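Local coordinates for protein beta-phenylalanine aminotransferase (Variovorax paradoxus, PDB 4AO9) that transfers the amino group of beta-phenylalanine, probably to a keto acid, using pyridoxal-5'-phosphate as cofactor, at residues G99-S104 against L423-T428; K171-S176 against A222-E227. All blocks are in the same frame, centred on the assembly; numbering follows the deposited sequence.

Contact 1: residues G99-S104 against L423-T428; sequences GVYGHS and LSLPLT
Val100 and Leu425 are joined by the one hydrogen bond of this contact. Leu425 N reaches Val100 O at 2.8 Å, and the bond is almost straight, 178° at the hydrogen. The donor sits somewhat out of the carbonyl plane, tilted by 19°. Carbons of Ser424 and Leu425 also pack against this oxygen. Ser424 CB lies 3.6 Å from Val100 O, and Leu425 CG comes closer, at 3.4 Å. The Leu425 side chain arrives there because CG turns beside its own backbone N (chi1 -63°), the donor of the bond. Its CD1 then approaches Tyr101 CD1 obliquely at 4.4 Å.

Pro426 covers the next peptide. Its CG lies 3.7 Å from Tyr101 O and 3.9 Å from Gly102 CA. Gly102 has positive phi, and a CB there would clash with the proline ring.

Two type I turns present these groups, Gly99 to Gly102 and Ser424 to Leu427. Each is closed by a backbone bond, Gly102 N to Gly99 O and Leu427 N to Ser424 O. Further out, Val100 CG1 lies over one face of the Tyr101 ring, whose hydroxyl is hydrogen-bonded to Tyr288 O. Arg266 NH2 holds Leu423 O. His103 ND1 bonds to Ile120 O of the second subunit, so the first loop also reaches the dimer interface.

The contact joins two loops, each leading to a helix, 106-117 and 429-445. Its chemistry implies a single backbone bond with apolar side chains, chiefly Val100, Leu425 and Pro426, laid round it.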
ATOM      1  N   GLY A  99      -0.236   2.631  16.178  1.00 10.37           N
ATOM      2  CA  GLY A  99      -1.244   3.325  16.994  1.00 10.19           C
ATOM      3  C   GLY A  99      -0.683   4.082  18.191  1.00  9.91           C
ATOM      4  O   GLY A  99      -1.273   4.085  19.268  1.00  9.87           O
ATOM      5  N   VAL A 100       0.439   4.768  17.997  1.00  9.75           N
ATOM      6  CA  VAL A 100       1.117   5.438  19.108  1.00  9.35           C
ATOM      7  C   VAL A 100       0.270   6.554  19.727  1.00  9.90           C
ATOM      8  O   VAL A 100       0.493   6.941  20.881  1.00  9.59           O
ATOM      9  CB  VAL A 100       2.535   5.948  18.699  1.00  8.94           C
ATOM     10  CG1 VAL A 100       2.462   7.238  17.860  1.00 10.27           C
ATOM     11  CG2 VAL A 100       3.422   6.138  19.934  1.00  9.64           C
ATOM     12  N   TYR A 101      -0.706   7.052  18.973  1.00  9.55           N
ATOM     13  CA  TYR A 101      -1.553   8.160  19.433  1.00  9.99           C
ATOM     14  C   TYR A 101      -2.776   7.680  20.197  1.00 10.22           C
ATOM     15  O   TYR A 101      -3.573   8.493  20.677  1.00 10.94           O
ATOM     16  CB  TYR A 101      -1.999   9.018  18.240  1.00 10.42           C
ATOM     17  CG  TYR A 101      -0.865   9.365  17.310  1.00 10.67           C
ATOM     18  CD1 TYR A 101       0.012  10.399  17.611  1.00 12.15           C
ATOM     19  CD2 TYR A 101      -0.649   8.627  16.143  1.00 11.82           C
ATOM     20  CE1 TYR A 101       1.069  10.710  16.750  1.00 13.05           C
ATOM     21  CE2 TYR A 101       0.413   8.932  15.289  1.00 13.05           C
ATOM     22  CZ  TYR A 101       1.251   9.973  15.602  1.00 14.35           C
ATOM     23  OH  TYR A 101       2.300  10.258  14.753  1.00 17.06           O
ATOM     24  N   GLY A 102      -2.925   6.363  20.308  1.00  9.70           N
ATOM     25  CA  GLY A 102      -4.158   5.787  20.833  1.00  9.75           C
ATOM     26  C   GLY A 102      -5.257   5.785  19.779  1.00  9.75           C
ATOM     27  O   GLY A 102      -5.031   6.095  18.596  1.00 10.10           O
ATOM     28  N   HIS A 103      -6.470   5.468  20.213  1.00  9.81           N
ATOM     29  CA  HIS A 103      -7.554   5.170  19.273  1.00 10.05           C
ATOM     30  C   HIS A 103      -8.468   6.327  18.920  1.00 10.23           C
ATOM     31  O   HIS A 103      -9.308   6.187  18.040  1.00 10.28           O
ATOM     32  CB  HIS A 103      -8.350   3.969  19.794  1.00 10.05           C
ATOM     33  CG  HIS A 103      -7.486   2.776  20.027  1.00  9.81           C
ATOM     34  ND1 HIS A 103      -6.921   2.064  18.991  1.00 10.08           N
ATOM     35  CD2 HIS A 103      -7.004   2.230  21.170  1.00 10.60           C
ATOM     36  CE1 HIS A 103      -6.158   1.106  19.486  1.00 10.45           C
ATOM     37  NE2 HIS A 103      -6.187   1.187  20.807  1.00  9.92           N
ATOM     38  N   SER A 104      -8.287   7.473  19.577  1.00 10.53           N
ATOM     39  CA  SER A 104      -9.244   8.573  19.445  1.00 10.95           C
ATOM     40  C   SER A 104      -8.652   9.956  19.661  1.00 11.42           C
ATOM     41  O   SER A 104      -9.342  10.850  20.140  1.00 12.01           O
ATOM     42  CB  SER A 104     -10.412   8.369  20.418  1.00 11.48           C
ATOM     43  OG  SER A 104      -9.953   8.330  21.755  1.00 11.87           O
ATOM     44  N   LEU A 423       3.993   0.354  23.869  1.00 12.00           N
ATOM     45  CA  LEU A 423       3.438   1.501  24.584  1.00 12.40           C
ATOM     46  C   LEU A 423       2.893   2.529  23.602  1.00 11.84           C
ATOM     47  O   LEU A 423       3.426   2.713  22.494  1.00 12.20           O
ATOM     48  CB  LEU A 423       4.486   2.135  25.511  1.00 13.81           C
ATOM     49  CG  LEU A 423       4.648   1.581  26.936  1.00 17.93           C
ATOM     50  CD1 LEU A 423       4.265   0.094  27.138  1.00 19.07           C
ATOM     51  CD2 LEU A 423       6.019   1.894  27.488  1.00 18.44           C
ATOM     52  N   SER A 424       1.790   3.158  23.993  1.00 11.06           N
ATOM     53  CA  SER A 424       1.225   4.291  23.272  1.00 10.88           C
ATOM     54  C   SER A 424       1.072   5.470  24.230  1.00 11.55           C
ATOM     55  O   SER A 424       1.109   5.288  25.456  1.00 11.79           O
ATOM     56  CB  SER A 424      -0.112   3.907  22.633  1.00 11.22           C
ATOM     57  OG  SER A 424      -1.018   3.415  23.609  1.00 11.39           O
ATOM     58  N   LEU A 425       0.886   6.669  23.681  1.00 11.27           N
ATOM     59  CA  LEU A 425       0.877   7.879  24.511  1.00 11.95           C
ATOM     60  C   LEU A 425      -0.194   7.940  25.609  1.00 12.35           C
ATOM     61  O   LEU A 425       0.101   8.455  26.682  1.00 12.50           O
ATOM     62  CB  LEU A 425       0.821   9.139  23.648  1.00 11.96           C
ATOM     63  CG  LEU A 425       2.009   9.388  22.720  1.00 12.03           C
ATOM     64  CD1 LEU A 425       1.670  10.487  21.730  1.00 13.02           C
ATOM     65  CD2 LEU A 425       3.283   9.734  23.504  1.00 13.78           C
ATOM     66  N   PRO A 426      -1.430   7.447  25.359  1.00 12.15           N
ATOM     67  CA  PRO A 426      -2.442   7.576  26.430  1.00 12.82           C
ATOM     68  C   PRO A 426      -2.282   6.606  27.597  1.00 13.92           C
ATOM     69  O   PRO A 426      -2.961   6.779  28.609  1.00 15.40           O
ATOM     70  CB  PRO A 426      -3.779   7.321  25.716  1.00 12.71           C
ATOM     71  CG  PRO A 426      -3.477   7.435  24.256  1.00 12.20           C
ATOM     72  CD  PRO A 426      -2.044   7.037  24.081  1.00 12.06           C
ATOM     73  N   LEU A 427      -1.413   5.605  27.479  1.00 14.41           N
ATOM     74  CA  LEU A 427      -1.232   4.653  28.579  1.00 16.20           C
ATOM     75  C   LEU A 427      -0.738   5.359  29.827  1.00 17.49           C
ATOM     76  O   LEU A 427       0.252   6.092  29.786  1.00 18.22           O
ATOM     77  CB  LEU A 427      -0.224   3.573  28.225  1.00 16.57           C
ATOM     78  CG  LEU A 427      -0.689   2.379  27.408  1.00 15.86           C
ATOM     79  CD1 LEU A 427       0.536   1.514  27.176  1.00 17.10           C
ATOM     80  CD2 LEU A 427      -1.778   1.573  28.105  1.00 15.02           C
ATOM     81  N   THR A 428      -1.421   5.112  30.939  1.00 18.43           N
ATOM     82  CA  THR A 428      -1.059   5.730  32.204  1.00 19.86           C
ATOM     83  C   THR A 428      -0.055   4.869  32.962  1.00 20.11           C
ATOM     84  O   THR A 428       0.121   3.682  32.659  1.00 19.89           O
ATOM     85  CB  THR A 428      -2.302   5.960  33.081  1.00 20.07           C
ATOM     86  OG1 THR A 428      -2.878   4.693  33.432  1.00 21.55           O
ATOM     87  CG2 THR A 428      -3.341   6.806  32.330  1.00 20.54           C
TER

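Contact 2: residues K171-S176 against A222-E227; sequences KIVVFS and AVVLVE
Val173 sits between Val223 and Leu225 in a parallel strand pairing, where the backbones are tightly joined. Val173 N gives its hydrogen to Val223 O at 2.9 Å, and Leu225 N reaches Val173 O at 2.8 Å. Both donors lie nearly along the C=O axis. Ala222 N adds a more bent bond to Lys171 O, 151° at the hydrogen.

Side chains pair on both faces of the sheet. Ile172 and Val223 lie side by side on one, with their CG1 atoms 3.7 Å apart. Val173 and Val224 do the same on the other, the face that also carries Phe175. Phe175 points toward the second strand; CG lies beside its backbone N (chi1 -60°), and the ring presents its edge to Val224. Val224 CG1 meets that edge in plane, 3.8 Å from Phe175 CE1. Val226 CG2 comes obliquely to Phe175 CD1 at 3.7 Å. Phe242 packs edge-to-face with the same ring. An alanine in place of Phe175 would probably leave Val224 CG1 and Val226 CG2 without their aromatic partner and open a gap beside Phe242.

The pairing is looser at its C-terminal end. There a water replaces the direct bond: it accepts from Phe175 N and donates to Leu225 O at 2.8 Å. At the other end, Lys171 is partly exposed, and its NZ forms a salt bridge with Asp198.

These are neighbouring strands of the seven-stranded sheet of this class-III aminotransferase. Past strand 221-226, Glu227 enters the PLP pocket, its carboxylate held by Tyr179 N and Gly231 N. The chemistry implies direct bonds and apolar side chains in the N-terminal part, with a single water completing the ladder near Glu227.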
ATOM      1  N   LYS A 171      22.183  -8.555  -6.195  1.00  8.09           N
ATOM      2  CA  LYS A 171      22.088  -9.347  -4.976  1.00  8.04           C
ATOM      3  C   LYS A 171      21.753  -8.479  -3.773  1.00  7.78           C
ATOM      4  O   LYS A 171      22.288  -7.380  -3.613  1.00  8.45           O
ATOM      5  CB  LYS A 171      23.376 -10.135  -4.756  1.00  8.40           C
ATOM      6  CG  LYS A 171      23.223 -11.231  -3.724  1.00  8.66           C
ATOM      7  CD  LYS A 171      24.478 -12.086  -3.580  1.00 10.09           C
ATOM      8  CE  LYS A 171      24.791 -12.904  -4.835  1.00 12.16           C
ATOM      9  NZ  LYS A 171      23.791 -13.985  -5.135  1.00 13.62           N
ATOM     10  N   ILE A 172      20.855  -8.972  -2.928  1.00  7.41           N
ATOM     11  CA  ILE A 172      20.376  -8.230  -1.767  1.00  7.46           C
ATOM     12  C   ILE A 172      20.680  -9.031  -0.505  1.00  7.23           C
ATOM     13  O   ILE A 172      20.249 -10.173  -0.378  1.00  8.29           O
ATOM     14  CB  ILE A 172      18.860  -7.990  -1.860  1.00  7.14           C
ATOM     15  CG1 ILE A 172      18.533  -7.185  -3.123  1.00  8.13           C
ATOM     16  CG2 ILE A 172      18.351  -7.289  -0.579  1.00  8.02           C
ATOM     17  CD1 ILE A 172      17.039  -7.132  -3.435  1.00  8.46           C
ATOM     18  N   VAL A 173      21.456  -8.452   0.412  1.00  7.21           N
ATOM     19  CA  VAL A 173      21.709  -9.081   1.706  1.00  7.59           C
ATOM     20  C   VAL A 173      20.633  -8.685   2.704  1.00  7.74           C
ATOM     21  O   VAL A 173      20.350  -7.504   2.902  1.00  7.79           O
ATOM     22  CB  VAL A 173      23.114  -8.707   2.237  1.00  7.62           C
ATOM     23  CG1 VAL A 173      23.308  -9.197   3.671  1.00  8.75           C
ATOM     24  CG2 VAL A 173      24.192  -9.284   1.333  1.00  9.70           C
ATOM     25  N   VAL A 174      20.018  -9.704   3.297  1.00  7.71           N
ATOM     26  CA  VAL A 174      19.044  -9.542   4.378  1.00  7.93           C
ATOM     27  C   VAL A 174      19.414 -10.507   5.501  1.00  8.44           C
ATOM     28  O   VAL A 174      20.369 -11.295   5.372  1.00  8.99           O
ATOM     29  CB  VAL A 174      17.595  -9.828   3.896  1.00  7.57           C
ATOM     30  CG1 VAL A 174      17.123  -8.716   2.946  1.00  8.42           C
ATOM     31  CG2 VAL A 174      17.482 -11.220   3.246  1.00  9.45           C
ATOM     32  N   PHE A 175      18.668 -10.455   6.597  1.00  8.07           N
ATOM     33  CA  PHE A 175      19.017 -11.258   7.767  1.00  9.30           C
ATOM     34  C   PHE A 175      17.919 -12.172   8.224  1.00  9.63           C
ATOM     35  O   PHE A 175      16.734 -11.859   8.087  1.00  9.66           O
ATOM     36  CB  PHE A 175      19.581 -10.365   8.882  1.00  9.16           C
ATOM     37  CG  PHE A 175      20.801  -9.649   8.430  1.00  8.57           C
ATOM     38  CD1 PHE A 175      20.692  -8.442   7.740  1.00  9.01           C
ATOM     39  CD2 PHE A 175      22.049 -10.243   8.542  1.00  8.89           C
ATOM     40  CE1 PHE A 175      21.825  -7.820   7.211  1.00  8.49           C
ATOM     41  CE2 PHE A 175      23.183  -9.626   8.033  1.00  9.20           C
ATOM     42  CZ  PHE A 175      23.070  -8.414   7.358  1.00  9.19           C
ATOM     43  N   SER A 176      18.336 -13.336   8.729  1.00 10.61           N
ATOM     44  CA  SER A 176      17.414 -14.330   9.264  1.00 11.54           C
ATOM     45  C   SER A 176      16.487 -13.668  10.274  1.00 10.61           C
ATOM     46  O   SER A 176      16.936 -12.877  11.110  1.00 10.71           O
ATOM     47  CB  SER A 176      18.207 -15.465   9.929  1.00 12.01           C
ATOM     48  OG  SER A 176      18.977 -14.984  11.020  1.00 16.90           O
ATOM     49  N   ALA A 222      24.054  -5.252  -4.237  1.00  7.64           N
ATOM     50  CA  ALA A 222      23.492  -3.922  -4.432  1.00  7.32           C
ATOM     51  C   ALA A 222      23.222  -3.251  -3.100  1.00  7.87           C
ATOM     52  O   ALA A 222      23.381  -2.032  -2.959  1.00  7.96           O
ATOM     53  CB  ALA A 222      22.179  -4.019  -5.219  1.00  7.66           C
ATOM     54  N   VAL A 223      22.775  -4.037  -2.129  1.00  7.39           N
ATOM     55  CA  VAL A 223      22.200  -3.462  -0.929  1.00  8.16           C
ATOM     56  C   VAL A 223      22.245  -4.449   0.220  1.00  7.61           C
ATOM     57  O   VAL A 223      22.147  -5.663   0.018  1.00  7.85           O
ATOM     58  CB  VAL A 223      20.757  -2.924  -1.228  1.00  9.17           C
ATOM     59  CG1 VAL A 223      19.873  -4.001  -1.762  1.00 10.37           C
ATOM     60  CG2 VAL A 223      20.148  -2.242  -0.015  1.00 12.01           C
ATOM     61  N   VAL A 224      22.468  -3.907   1.418  1.00  7.13           N
ATOM     62  CA  VAL A 224      22.314  -4.630   2.676  1.00  7.88           C
ATOM     63  C   VAL A 224      21.118  -3.992   3.363  1.00  8.05           C
ATOM     64  O   VAL A 224      21.144  -2.799   3.638  1.00  8.33           O
ATOM     65  CB  VAL A 224      23.576  -4.477   3.561  1.00  7.78           C
ATOM     66  CG1 VAL A 224      23.372  -5.211   4.887  1.00  9.29           C
ATOM     67  CG2 VAL A 224      24.823  -5.011   2.820  1.00  9.17           C
ATOM     68  N   LEU A 225      20.070  -4.779   3.596  1.00  7.48           N
ATOM     69  CA  LEU A 225      18.817  -4.281   4.184  1.00  7.73           C
ATOM     70  C   LEU A 225      18.635  -4.898   5.562  1.00  7.44           C
ATOM     71  O   LEU A 225      18.686  -6.127   5.712  1.00  8.25           O
ATOM     72  CB  LEU A 225      17.629  -4.619   3.265  1.00  6.93           C
ATOM     73  CG  LEU A 225      16.225  -4.383   3.846  1.00  7.92           C
ATOM     74  CD1 LEU A 225      15.946  -2.912   4.066  1.00  8.92           C
ATOM     75  CD2 LEU A 225      15.156  -4.982   2.932  1.00  8.51           C
ATOM     76  N   VAL A 226      18.458  -4.055   6.579  1.00  7.56           N
ATOM     77  CA  VAL A 226      18.409  -4.548   7.955  1.00  7.41           C
ATOM     78  C   VAL A 226      17.567  -3.653   8.864  1.00  7.31           C
ATOM     79  O   VAL A 226      17.541  -2.422   8.711  1.00  7.46           O
ATOM     80  CB  VAL A 226      19.862  -4.712   8.520  1.00  7.34           C
ATOM     81  CG1 VAL A 226      20.527  -3.349   8.709  1.00  8.74           C
ATOM     82  CG2 VAL A 226      19.888  -5.520   9.832  1.00  8.77           C
ATOM     83  N   GLU A 227      16.893  -4.293   9.818  1.00  6.96           N
ATOM     84  CA  GLU A 227      16.253  -3.588  10.937  1.00  7.85           C
ATOM     85  C   GLU A 227      17.292  -3.350  12.035  1.00  8.14           C
ATOM     86  O   GLU A 227      17.968  -4.292  12.433  1.00  8.32           O
ATOM     87  CB  GLU A 227      15.137  -4.446  11.525  1.00  7.70           C
ATOM     88  CG  GLU A 227      13.983  -4.771  10.550  1.00  7.86           C
ATOM     89  CD  GLU A 227      13.241  -6.014  10.998  1.00  8.79           C
ATOM     90  OE1 GLU A 227      12.302  -5.873  11.820  1.00  8.16           O
ATOM     91  OE2 GLU A 227      13.634  -7.121  10.556  1.00  8.89           O
TER
HETATM   92  O   HOH W   1      17.064  -8.029   7.055  1.00  6.34           O

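Overall arrangement
After two helices and the strands 72-77, 80-83 and 88-91, the chain reaches residues 99-104, in the loop before helix 106-117. It then enters the seven-stranded sheet. Strand 171-175 is followed by strand 198-202 and helix 207-216, and strand 221-226 closes the short loop of contact 2. The chain runs on through the rest of the sheet and helix 341-365 before residues 423-428 come back to 99-104. Contact 1 thus closes a far longer loop, and contact 2 is nested inside it. Their centres are 32 Å apart, on opposite sides of the chain's centre. Contact 1 ties an early loop to the C-terminal part; contact 2 joins neighbouring strands.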